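Local coordinates for protein putative dehydratase (Salmonella enterica subsp. enterica serovar Enteritidis, PDB 3TW9) that dehydrates D-gluconate to 2-dehydro-3-deoxy-D-gluconate with low activity in vitro, as a magnesium-dependent member of the mandelate racemase/muconate lactonizing enzyme family, at residues I93-Q98 against T331-K335. Residues are numbered along the deposited sequence; the frame is centred on the assembly and turned at random.
Sequences IEDIWQ and TPARK
Glu94 and Lys335 reach for each other from facing helices and close a buried salt bridge, Lys335 NZ lying 2.7 Å from Glu94 OE2 on the syn side of the carboxylate, 31° out of its plane. Extended beyond CG, the lysine carries its ammonium across to the glutamate, whose chain, bent at chi2 (67°), brings the carboxylate nearer the other helix. Glu94 OE2 takes a second, nearly straight bond from Gln98 NE2 (2.8 Å), one turn along the same helix, and this donor comes in close to the C-O axis. Two donors therefore grip one oxygen, while Glu94 OE1 accepts from a water that also donates to Thr331 OG1, 3.0 Å from each. Thr331 OG1 is further hydrogen-bonded to Asp120 and Trp124, and the ammonium of Lys335 has a second carboxylate in Glu341 of the second subunit.

Beside this polar cluster, Thr331 CG2 sits over one face of the Trp97 indole, toward its rim. Pro332 CD approaches the same ring obliquely, 3.4 Å from Trp97 NE1, whose N-H is satisfied by the carbonyl of Gly328. Segments 93-98 and 331-335 cross at nearly a right angle (101°), so that helix 93-101 of the N-terminal capping domain packs on helix 330-342 of the C-terminal barrel domain, the two-domain arrangement of the enolase superfamily, with helix 110-131 against Ile93 and Trp97 and the second subunit against Glu94, Gln98 and Lys335.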
ATOM      1  N   ILE C  93     -11.923  -9.933   0.666  1.00 18.70           N
ATOM      2  CA  ILE C  93     -10.605 -10.450   0.322  1.00 22.53           C
ATOM      3  C   ILE C  93      -9.605 -10.321   1.448  1.00 18.33           C
ATOM      4  O   ILE C  93      -8.957 -11.314   1.832  1.00 21.29           O
ATOM      5  CB  ILE C  93     -10.050  -9.784  -0.955  1.00 22.11           C
ATOM      6  CG1 ILE C  93     -11.004 -10.060  -2.145  1.00 22.42           C
ATOM      7  CG2 ILE C  93      -8.677 -10.330  -1.290  1.00 20.79           C
ATOM      8  CD1 ILE C  93     -10.360  -9.753  -3.527  1.00 21.13           C
ATOM      9  N   GLU C  94      -9.514  -9.115   1.990  1.00 23.87           N
ATOM     10  CA  GLU C  94      -8.557  -8.799   3.057  1.00 18.22           C
ATOM     11  C   GLU C  94      -8.873  -9.596   4.323  1.00 19.54           C
ATOM     12  O   GLU C  94      -7.980 -10.136   4.948  1.00 20.57           O
ATOM     13  CB  GLU C  94      -8.607  -7.303   3.355  1.00 21.43           C
ATOM     14  CG  GLU C  94      -7.504  -6.846   4.311  1.00 24.32           C
ATOM     15  CD  GLU C  94      -6.102  -6.950   3.698  1.00 26.35           C
ATOM     16  OE1 GLU C  94      -5.913  -6.408   2.596  1.00 30.91           O
ATOM     17  OE2 GLU C  94      -5.201  -7.550   4.319  1.00 37.01           O
ATOM     18  N   ASP C  95     -10.155  -9.696   4.667  1.00 23.24           N
ATOM     19  CA  ASP C  95     -10.538 -10.410   5.899  1.00 24.19           C
ATOM     20  C   ASP C  95     -10.200 -11.881   5.782  1.00 19.93           C
ATOM     21  O   ASP C  95      -9.709 -12.489   6.739  1.00 21.93           O
ATOM     22  CB  ASP C  95     -12.022 -10.241   6.226  1.00 21.30           C
ATOM     23  CG  ASP C  95     -12.398 -10.871   7.571  1.00 28.49           C
ATOM     24  OD1 ASP C  95     -12.061 -10.271   8.614  1.00 22.50           O
ATOM     25  OD2 ASP C  95     -13.028 -11.962   7.573  1.00 25.50           O
ATOM     26  N   ILE C  96     -10.465 -12.450   4.604  1.00 23.70           N
ATOM     27  CA  ILE C  96     -10.072 -13.810   4.300  1.00 22.47           C
ATOM     28  C   ILE C  96      -8.548 -13.987   4.333  1.00 23.44           C
ATOM     29  O   ILE C  96      -8.058 -14.983   4.857  1.00 23.06           O
ATOM     30  CB  ILE C  96     -10.657 -14.265   2.937  1.00 24.22           C
ATOM     31  CG1 ILE C  96     -12.132 -14.636   3.129  1.00 21.58           C
ATOM     32  CG2 ILE C  96      -9.868 -15.434   2.361  1.00 26.16           C
ATOM     33  CD1 ILE C  96     -12.928 -14.847   1.825  1.00 20.98           C
ATOM     34  N   TRP C  97      -7.815 -13.019   3.791  1.00 19.83           N
ATOM     35  CA  TRP C  97      -6.336 -13.103   3.808  1.00 22.77           C
ATOM     36  C   TRP C  97      -5.811 -13.054   5.245  1.00 22.11           C
ATOM     37  O   TRP C  97      -5.004 -13.908   5.640  1.00 23.04           O
ATOM     38  CB  TRP C  97      -5.658 -12.011   2.958  1.00 21.62           C
ATOM     39  CG  TRP C  97      -4.252 -12.378   2.599  1.00 18.16           C
ATOM     40  CD1 TRP C  97      -3.841 -13.056   1.516  1.00 17.49           C
ATOM     41  CD2 TRP C  97      -3.068 -12.121   3.392  1.00 17.00           C
ATOM     42  NE1 TRP C  97      -2.482 -13.244   1.551  1.00 22.28           N
ATOM     43  CE2 TRP C  97      -1.978 -12.667   2.690  1.00 20.63           C
ATOM     44  CE3 TRP C  97      -2.833 -11.437   4.604  1.00 20.80           C
ATOM     45  CZ2 TRP C  97      -0.663 -12.587   3.163  1.00 22.22           C
ATOM     46  CZ3 TRP C  97      -1.535 -11.355   5.077  1.00 21.87           C
ATOM     47  CH2 TRP C  97      -0.457 -11.919   4.350  1.00 22.43           C
ATOM     48  N   GLN C  98      -6.271 -12.059   5.995  1.00 26.78           N
ATOM     49  CA  GLN C  98      -5.824 -11.837   7.369  1.00 23.52           C
ATOM     50  C   GLN C  98      -6.173 -12.998   8.284  1.00 23.63           C
ATOM     51  O   GLN C  98      -5.343 -13.405   9.096  1.00 24.07           O
ATOM     52  CB  GLN C  98      -6.378 -10.527   7.944  1.00 21.41           C
ATOM     53  CG  GLN C  98      -5.845  -9.226   7.278  1.00 21.91           C
ATOM     54  CD  GLN C  98      -4.350  -9.020   7.468  1.00 32.42           C
ATOM     55  OE1 GLN C  98      -3.782  -9.396   8.492  1.00 41.33           O
ATOM     56  NE2 GLN C  98      -3.710  -8.408   6.480  1.00 28.85           N
ATOM     57  N   THR C 331      -2.916  -9.536  -2.722  1.00 17.74           N
ATOM     58  CA  THR C 331      -3.093  -8.724  -1.512  1.00 22.90           C
ATOM     59  C   THR C 331      -1.727  -8.338  -0.894  1.00 20.77           C
ATOM     60  O   THR C 331      -1.419  -7.148  -0.797  1.00 19.41           O
ATOM     61  CB  THR C 331      -4.052  -9.392  -0.516  1.00 23.04           C
ATOM     62  OG1 THR C 331      -5.368  -9.467  -1.100  1.00 21.80           O
ATOM     63  CG2 THR C 331      -4.104  -8.635   0.834  1.00 19.75           C
ATOM     64  N   PRO C 332      -0.880  -9.325  -0.537  1.00 18.63           N
ATOM     65  CA  PRO C 332       0.415  -8.881  -0.000  1.00 18.41           C
ATOM     66  C   PRO C 332       1.379  -8.259  -1.001  1.00 18.29           C
ATOM     67  O   PRO C 332       2.139  -7.350  -0.623  1.00 20.48           O
ATOM     68  CB  PRO C 332       1.005 -10.163   0.595  1.00 17.89           C
ATOM     69  CG  PRO C 332       0.291 -11.267  -0.137  1.00 19.77           C
ATOM     70  CD  PRO C 332      -1.095 -10.765  -0.296  1.00 18.28           C
ATOM     71  N   ALA C 333       1.364  -8.713  -2.261  1.00 15.51           N
ATOM     72  CA  ALA C 333       2.291  -8.173  -3.262  1.00 17.94           C
ATOM     73  C   ALA C 333       2.001  -6.698  -3.544  1.00 17.25           C
ATOM     74  O   ALA C 333       2.929  -5.911  -3.721  1.00 18.02           O
ATOM     75  CB  ALA C 333       2.240  -8.970  -4.553  1.00 18.30           C
ATOM     76  N   ARG C 334       0.727  -6.342  -3.588  1.00 19.51           N
ATOM     77  CA  ARG C 334       0.284  -4.965  -3.759  1.00 19.24           C
ATOM     78  C   ARG C 334       0.794  -4.086  -2.613  1.00 24.59           C
ATOM     79  O   ARG C 334       1.291  -2.970  -2.844  1.00 20.97           O
ATOM     80  CB  ARG C 334      -1.253  -4.915  -3.826  1.00 27.76           C
ATOM     81  CG  ARG C 334      -1.790  -4.055  -4.926  1.00 44.69           C
ATOM     82  CD  ARG C 334      -1.804  -2.609  -4.547  1.00 45.35           C
ATOM     83  NE  ARG C 334      -1.335  -1.788  -5.655  1.00 56.08           N
ATOM     84  CZ  ARG C 334      -1.711  -0.535  -5.896  1.00 50.57           C
ATOM     85  NH1 ARG C 334      -2.587   0.087  -5.117  1.00 54.64           N
ATOM     86  NH2 ARG C 334      -1.201   0.095  -6.940  1.00 48.37           N
ATOM     87  N   LYS C 335       0.700  -4.595  -1.391  1.00 17.07           N
ATOM     88  CA  LYS C 335       1.177  -3.862  -0.205  1.00 21.93           C
ATOM     89  C   LYS C 335       2.671  -3.643  -0.292  1.00 16.37           C
ATOM     90  O   LYS C 335       3.155  -2.547   0.020  1.00 18.21           O
ATOM     91  CB  LYS C 335       0.802  -4.573   1.093  1.00 21.10           C
ATOM     92  CG  LYS C 335      -0.679  -4.547   1.340  1.00 24.14           C
ATOM     93  CD  LYS C 335      -1.001  -5.188   2.661  1.00 21.65           C
ATOM     94  CE  LYS C 335      -2.511  -5.335   2.779  1.00 24.12           C
ATOM     95  NZ  LYS C 335      -2.833  -6.339   3.837  1.00 25.92           N
TER
HETATM   96  O   HOH W   1      -7.046  -7.250  -0.040  1.00 33.45           O